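Sensor kinase CusS (Escherichia coli, PDB 5KU5) senses periplasmic copper and silver ions as the histidine kinase of a two-component system and activates the response regulator CusR by phosphorylation. Local coordinates at residues 111-116 with 129-134; 52-57 with 69-74. One frame throughout, in Å; residues are numbered along the deposited sequence. Where two conformers were deposited one is given.

Interaction 1 of 2, residues 111-116 with 129-134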
loop_
_atom_site.group_PDB
_atom_site.type_symbol
_atom_site.label_atom_id
_atom_site.label_comp_id
_atom_site.label_asym_id
_atom_site.label_seq_id
_atom_site.Cartn_x
_atom_site.Cartn_y
_atom_site.Cartn_z
ATOM N N TRP A 111 8.065 -0.510 14.076
ATOM C CA TRP A 111 8.176 -1.194 12.783
ATOM C C TRP A 111 8.164 -2.717 12.889
ATOM O O TRP A 111 8.677 -3.287 13.856
ATOM C CB TRP A 111 9.460 -0.752 12.060
ATOM C CG TRP A 111 9.685 0.724 12.101
ATOM C CD1 TRP A 111 10.340 1.421 13.071
ATOM C CD2 TRP A 111 9.224 1.691 11.152
ATOM N NE1 TRP A 111 10.327 2.762 12.781
ATOM C CE2 TRP A 111 9.644 2.957 11.609
ATOM C CE3 TRP A 111 8.499 1.608 9.954
ATOM C CZ2 TRP A 111 9.365 4.139 10.911
ATOM C CZ3 TRP A 111 8.222 2.782 9.255
ATOM C CH2 TRP A 111 8.657 4.033 9.739
ATOM N N ARG A 112 7.566 -3.356 11.883
ATOM C CA ARG A 112 7.773 -4.777 11.608
ATOM C C ARG A 112 8.796 -4.843 10.490
ATOM O O ARG A 112 8.588 -4.234 9.431
ATOM C CB ARG A 112 6.479 -5.483 11.187
ATOM C CG ARG A 112 5.816 -6.229 12.326
ATOM C CD ARG A 112 4.635 -7.078 11.886
ATOM N NE ARG A 112 4.063 -7.726 13.065
ATOM C CZ ARG A 112 3.135 -7.210 13.873
ATOM N NH1 ARG A 112 2.569 -6.026 13.635
ATOM N NH2 ARG A 112 2.748 -7.912 14.932
ATOM N N MET A 113 9.885 -5.581 10.728
ATOM C CA MET A 113 11.013 -5.642 9.798
ATOM C C MET A 113 11.260 -7.063 9.305
ATOM O O MET A 113 11.174 -8.018 10.077
ATOM C CB MET A 113 12.283 -5.099 10.466
ATOM C CG MET A 113 13.499 -5.018 9.548
ATOM S SD MET A 113 14.501 -6.523 9.508
ATOM C CE MET A 113 15.252 -6.475 11.133
ATOM N N ILE A 114 11.575 -7.179 8.015
ATOM C CA ILE A 114 12.072 -8.409 7.411
ATOM C C ILE A 114 13.276 -8.048 6.551
ATOM O O ILE A 114 13.506 -6.870 6.253
ATOM C CB ILE A 114 11.012 -9.130 6.544
ATOM C CG1 ILE A 114 10.464 -8.221 5.434
ATOM C CG2 ILE A 114 9.875 -9.638 7.421
ATOM C CD1 ILE A 114 9.814 -8.987 4.304
ATOM N N ASN A 115 14.040 -9.060 6.157
ATOM C CA ASN A 115 15.134 -8.879 5.207
ATOM C C ASN A 115 15.266 -10.074 4.273
ATOM O O ASN A 115 14.860 -11.181 4.622
ATOM C CB ASN A 115 16.454 -8.630 5.943
ATOM C CG ASN A 115 16.837 -9.777 6.860
ATOM O OD1 ASN A 115 17.530 -10.704 6.447
ATOM N ND2 ASN A 115 16.363 -9.734 8.100
ATOM N N LEU A 116 15.835 -9.835 3.092
ATOM C CA LEU A 116 16.063 -10.889 2.103
ATOM C C LEU A 116 17.246 -10.562 1.188
ATOM O O LEU A 116 17.550 -9.380 0.977
ATOM C CB LEU A 116 14.808 -11.129 1.254
ATOM C CG LEU A 116 14.339 -10.033 0.282
ATOM C CD1 LEU A 116 13.509 -10.631 -0.846
ATOM C CD2 LEU A 116 13.563 -8.936 0.999
ATOM N N THR A 129 21.576 -7.206 0.373
ATOM C CA THR A 129 20.571 -7.632 1.342
ATOM C C THR A 129 19.642 -6.445 1.544
ATOM O O THR A 129 20.077 -5.386 1.993
ATOM C CB THR A 129 21.196 -8.051 2.684
ATOM O OG1 THR A 129 22.124 -9.114 2.460
ATOM C CG2 THR A 129 20.126 -8.540 3.666
ATOM N N LEU A 130 18.373 -6.626 1.188
ATOM C CA LEU A 130 17.346 -5.597 1.332
ATOM C C LEU A 130 16.649 -5.750 2.680
ATOM O O LEU A 130 16.179 -6.836 3.007
ATOM C CB LEU A 130 16.315 -5.720 0.207
ATOM C CG LEU A 130 15.109 -4.777 0.227
ATOM C CD1 LEU A 130 15.536 -3.315 0.172
ATOM C CD2 LEU A 130 14.182 -5.113 -0.925
ATOM N N TYR A 131 16.593 -4.661 3.448
ATOM C CA TYR A 131 15.849 -4.594 4.708
ATOM C C TYR A 131 14.624 -3.711 4.491
ATOM O O TYR A 131 14.748 -2.620 3.937
ATOM C CB TYR A 131 16.721 -3.997 5.814
ATOM C CG TYR A 131 17.906 -4.854 6.195
ATOM C CD1 TYR A 131 19.056 -4.876 5.408
ATOM C CD2 TYR A 131 17.885 -5.641 7.350
ATOM C CE1 TYR A 131 20.149 -5.656 5.756
ATOM C CE2 TYR A 131 18.972 -6.428 7.702
ATOM C CZ TYR A 131 20.100 -6.434 6.902
ATOM O OH TYR A 131 21.187 -7.208 7.244
ATOM N N ILE A 132 13.456 -4.189 4.925
ATOM C CA ILE A 132 12.176 -3.496 4.731
ATOM C C ILE A 132 11.497 -3.353 6.089
ATOM O O ILE A 132 11.328 -4.347 6.784
ATOM C CB ILE A 132 11.220 -4.295 3.808
ATOM C CG1 ILE A 132 11.920 -4.701 2.502
ATOM C CG2 ILE A 132 9.963 -3.477 3.505
ATOM C CD1 ILE A 132 11.168 -5.740 1.694
ATOM N N ALA A 133 11.096 -2.130 6.444
ATOM C CA ALA A 133 10.399 -1.847 7.700
ATOM C C ALA A 133 9.046 -1.184 7.424
ATOM O O ALA A 133 8.994 -0.141 6.780
ATOM C CB ALA A 133 11.256 -0.952 8.582
ATOM N N LEU A 134 7.967 -1.794 7.921
ATOM C CA LEU A 134 6.600 -1.273 7.779
ATOM C C LEU A 134 6.107 -0.734 9.120
ATOM O O LEU A 134 6.276 -1.385 10.151
ATOM C CB LEU A 134 5.652 -2.380 7.296
ATOM C CG LEU A 134 4.156 -2.048 7.182
ATOM C CD1 LEU A 134 3.921 -1.004 6.105
ATOM C CD2 LEU A 134 3.342 -3.299 6.892
#

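Interaction 2 of 2, residues 52-57 with 69-74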
loop_
_atom_site.group_PDB
_atom_site.type_symbol
_atom_site.label_atom_id
_atom_site.label_comp_id
_atom_site.label_asym_id
_atom_site.label_seq_id
_atom_site.Cartn_x
_atom_site.Cartn_y
_atom_site.Cartn_z
ATOM N N SER A 52 16.415 -0.257 3.799
ATOM C CA SER A 52 17.864 -0.121 3.774
ATOM C C SER A 52 18.457 -1.240 2.929
ATOM O O SER A 52 18.085 -2.405 3.087
ATOM C CB SER A 52 18.437 -0.183 5.185
ATOM O OG SER A 52 19.845 0.004 5.159
ATOM N N LEU A 53 19.374 -0.874 2.038
ATOM C CA LEU A 53 20.033 -1.816 1.150
ATOM C C LEU A 53 21.501 -1.917 1.551
ATOM O O LEU A 53 22.225 -0.917 1.530
ATOM C CB LEU A 53 19.895 -1.351 -0.301
ATOM C CG LEU A 53 20.230 -2.375 -1.389
ATOM C CD1 LEU A 53 19.211 -3.507 -1.408
ATOM C CD2 LEU A 53 20.302 -1.695 -2.748
ATOM N N ALA A 54 21.918 -3.122 1.940
ATOM C CA ALA A 54 23.299 -3.399 2.326
ATOM C C ALA A 54 24.022 -4.098 1.183
ATOM O O ALA A 54 23.407 -4.857 0.429
ATOM C CB ALA A 54 23.331 -4.265 3.575
ATOM N N ASP A 55 25.327 -3.844 1.064
ATOM C CA ASP A 55 26.159 -4.476 0.033
ATOM C C ASP A 55 26.689 -5.839 0.499
ATOM O O ASP A 55 26.359 -6.293 1.595
ATOM C CB ASP A 55 27.290 -3.525 -0.423
ATOM C CG ASP A 55 28.378 -3.298 0.633
ATOM O OD1 ASP A 55 28.317 -3.858 1.748
ATOM O OD2 ASP A 55 29.313 -2.530 0.328
ATOM N N SER A 56 27.503 -6.476 -0.342
ATOM C CA SER A 56 28.149 -7.765 -0.035
ATOM C C SER A 56 28.871 -7.825 1.323
ATOM O O SER A 56 28.831 -8.856 1.998
ATOM C CB SER A 56 29.133 -8.123 -1.157
ATOM O OG SER A 56 29.918 -9.256 -0.829
ATOM N N GLN A 57 29.515 -6.727 1.718
ATOM C CA GLN A 57 30.261 -6.658 2.988
ATOM C C GLN A 57 29.407 -6.209 4.190
ATOM O O GLN A 57 29.941 -6.006 5.283
ATOM C CB GLN A 57 31.484 -5.733 2.844
ATOM C CG GLN A 57 32.597 -6.288 1.961
ATOM C CD GLN A 57 32.310 -6.162 0.476
ATOM O OE1 GLN A 57 32.214 -7.163 -0.234
ATOM N NE2 GLN A 57 32.164 -4.930 -0.003
ATOM N N ASP A 69 19.120 5.253 9.140
ATOM C CA ASP A 69 19.226 3.896 8.596
ATOM C C ASP A 69 18.660 2.890 9.601
ATOM O O ASP A 69 19.124 2.831 10.744
ATOM C CB ASP A 69 20.703 3.593 8.289
ATOM C CG ASP A 69 20.929 2.216 7.666
ATOM O OD1 ASP A 69 19.962 1.487 7.359
ATOM O OD2 ASP A 69 22.111 1.863 7.485
ATOM N N ILE A 70 17.652 2.120 9.177
ATOM C CA ILE A 70 17.033 1.104 10.050
ATOM C C ILE A 70 17.998 -0.000 10.489
ATOM O O ILE A 70 17.817 -0.569 11.567
ATOM C CB ILE A 70 15.739 0.469 9.460
ATOM C CG1 ILE A 70 16.007 -0.311 8.161
ATOM C CG2 ILE A 70 14.654 1.531 9.291
ATOM C CD1 ILE A 70 14.760 -0.900 7.532
ATOM N N ARG A 71 19.029 -0.271 9.686
ATOM C CA ARG A 71 20.069 -1.251 10.048
ATOM C C ARG A 71 20.836 -0.905 11.329
ATOM O O ARG A 71 21.404 -1.797 11.960
ATOM C CB ARG A 71 21.053 -1.465 8.891
ATOM C CG ARG A 71 20.425 -2.170 7.697
ATOM C CD ARG A 71 21.436 -2.460 6.606
ATOM N NE ARG A 71 22.424 -3.451 7.049
ATOM C CZ ARG A 71 23.752 -3.291 7.079
ATOM N NH1 ARG A 71 24.347 -2.164 6.674
ATOM N NH2 ARG A 71 24.509 -4.295 7.515
ATOM N N GLU A 72 20.835 0.371 11.716
ATOM C CA GLU A 72 21.367 0.794 13.020
ATOM C C GLU A 72 20.519 0.315 14.211
ATOM O O GLU A 72 20.984 0.353 15.350
ATOM C CB GLU A 72 21.497 2.319 13.089
ATOM C CG GLU A 72 22.404 2.938 12.033
ATOM C CD GLU A 72 22.658 4.424 12.250
ATOM O OE1 GLU A 72 22.245 4.977 13.288
ATOM O OE2 GLU A 72 23.286 5.048 11.372
ATOM N N PHE A 73 19.277 -0.096 13.947
ATOM C CA PHE A 73 18.378 -0.643 14.965
ATOM C C PHE A 73 18.260 -2.169 14.912
ATOM O O PHE A 73 17.478 -2.751 15.666
ATOM C CB PHE A 73 16.998 0.014 14.839
ATOM C CG PHE A 73 17.001 1.476 15.190
ATOM C CD1 PHE A 73 17.477 2.422 14.285
ATOM C CD2 PHE A 73 16.550 1.909 16.434
ATOM C CE1 PHE A 73 17.501 3.767 14.612
ATOM C CE2 PHE A 73 16.565 3.256 16.765
ATOM C CZ PHE A 73 17.040 4.187 15.853
ATOM N N THR A 74 19.039 -2.813 14.041
ATOM C CA THR A 74 19.125 -4.276 13.989
ATOM C C THR A 74 19.577 -4.863 15.330
ATOM O O THR A 74 19.060 -5.897 15.747
ATOM C CB THR A 74 20.069 -4.744 12.853
ATOM O OG1 THR A 74 19.504 -4.382 11.587
ATOM C CG2 THR A 74 20.286 -6.257 12.872
#

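Interaction 1 of 2, residues 111-116 with 129-134
Y131 has its CG anti to the carbonyl carbon (chi1 -66°), N115 has its CG in the crowded position between the backbone N and the carbonyl carbon (chi1 60°), and M113 has its CG anti to the backbone N (chi1 -176°), its chain then bending at chi2 and chi3; together these torsions bring the three groups side by side on one face of the sheet. N115 lays its CB over one face of the Y131 ring, offset toward the rim, in a CH-pi contact 4.0 Å from CB to the ring centroid. The sulfur of M113 comes to the ring edge instead, a Met-aromatic contact in which SD lies 4.1 Å from CD2 of Y131. At the other end of the pairing the CB atoms of W111 and A133 touch at 3.9 Å, while the edge of the W111 indole, at CE3, comes 3.4 Å from L134 C. These residues belong to the antiparallel hairpin formed by strands 111-122 and 125-135, two central strands of the PDC-fold sensor domain. R112 with L134, I114 with I132 and L116 with L130 are its hydrogen-bonded pairs, each gripped by two reciprocal N-H to O bonds; the straightest runs from I132 N to I114 O, 3.0 Å long. M113 with A133 and N115 with Y131 are the non-hydrogen-bonded pairs, whose CA atoms draw in to 4.4 Å. On the other face CD2 of L116 reaches obliquely across to CD1 of I132 at 4.1 Å, and helix 2-25 packs there, L14 against I132 and L21 against L130. R112 turns its guanidinium away from the hairpin into salt bridges with D80 and D10, W111 NE1 donates to P94 O, and the W111 side chain lies about 5 Å from a bound silver ion.

Interaction 2 of 2, residues 52-57 with 69-74
A mixed polar and apolar contact sets an Asx turn and the 3-10 segment that includes residues 70-72 against the end of strand 49-54, next to the edge of the antiparallel sheet in the PDC-fold sensor domain. The loop that carries the turn runs between strands 60-63 and 78-79. At its start D69 OD1 accepts the backbone N-H of R71, two residues on, at 3.1 Å, which defines the Asx turn. The same oxygen also receives the hydroxyl of S52, whose OG donates to D69 OD1 over 2.7 Å. The two donors approach from opposite sides of the carboxylate plane, S52 OG lying 32° out of it and the R71 amide 67°. With OG anti to the backbone N (chi1 -178°), S52 presents its hydroxyl to the turn. Two donors on OD1, with T60 OG1 bonded to OD2, would be expected to favour the charged form of this buried acid. Beside the polar bond, CG1 of I70 packs on CB of S52 at 3.8 Å. R71 passes its aliphatic part along the serine, with CD 3.3 Å from S52 OG, and then bends at chi3 so that its flat end lies above A54. The charged group finds its polar partners in the turn between strands 49-54 and 60-63 and at the start of 60-63: NH2 donates to the carbonyl oxygen of G58 and NH1 bonds to T60 OG1. The methyl CB of A54 sits over the centre of one guanidinium face, 3.7 Å from R71 CZ.

Overall arrangement
From the N terminus the chain runs through helices 2-25 and 32-44 before entering strand 49-54. Interaction 2 then closes the loop that contains strand 60-63, bringing the 3-10 turn back against the strand. After strands 78-79 and 89-91, interaction 1 closes the later hairpin of 111-122 with 125-135. The two loops follow in series and neither encloses the other, yet they meet because 49-54 and 125-135 are neighbours in the sheet. Backbone bonds link Y131 N to S52 O and A54 N to T129 O, while I70 packs on A133 and R71 on Y131, so the turn rests on both strands.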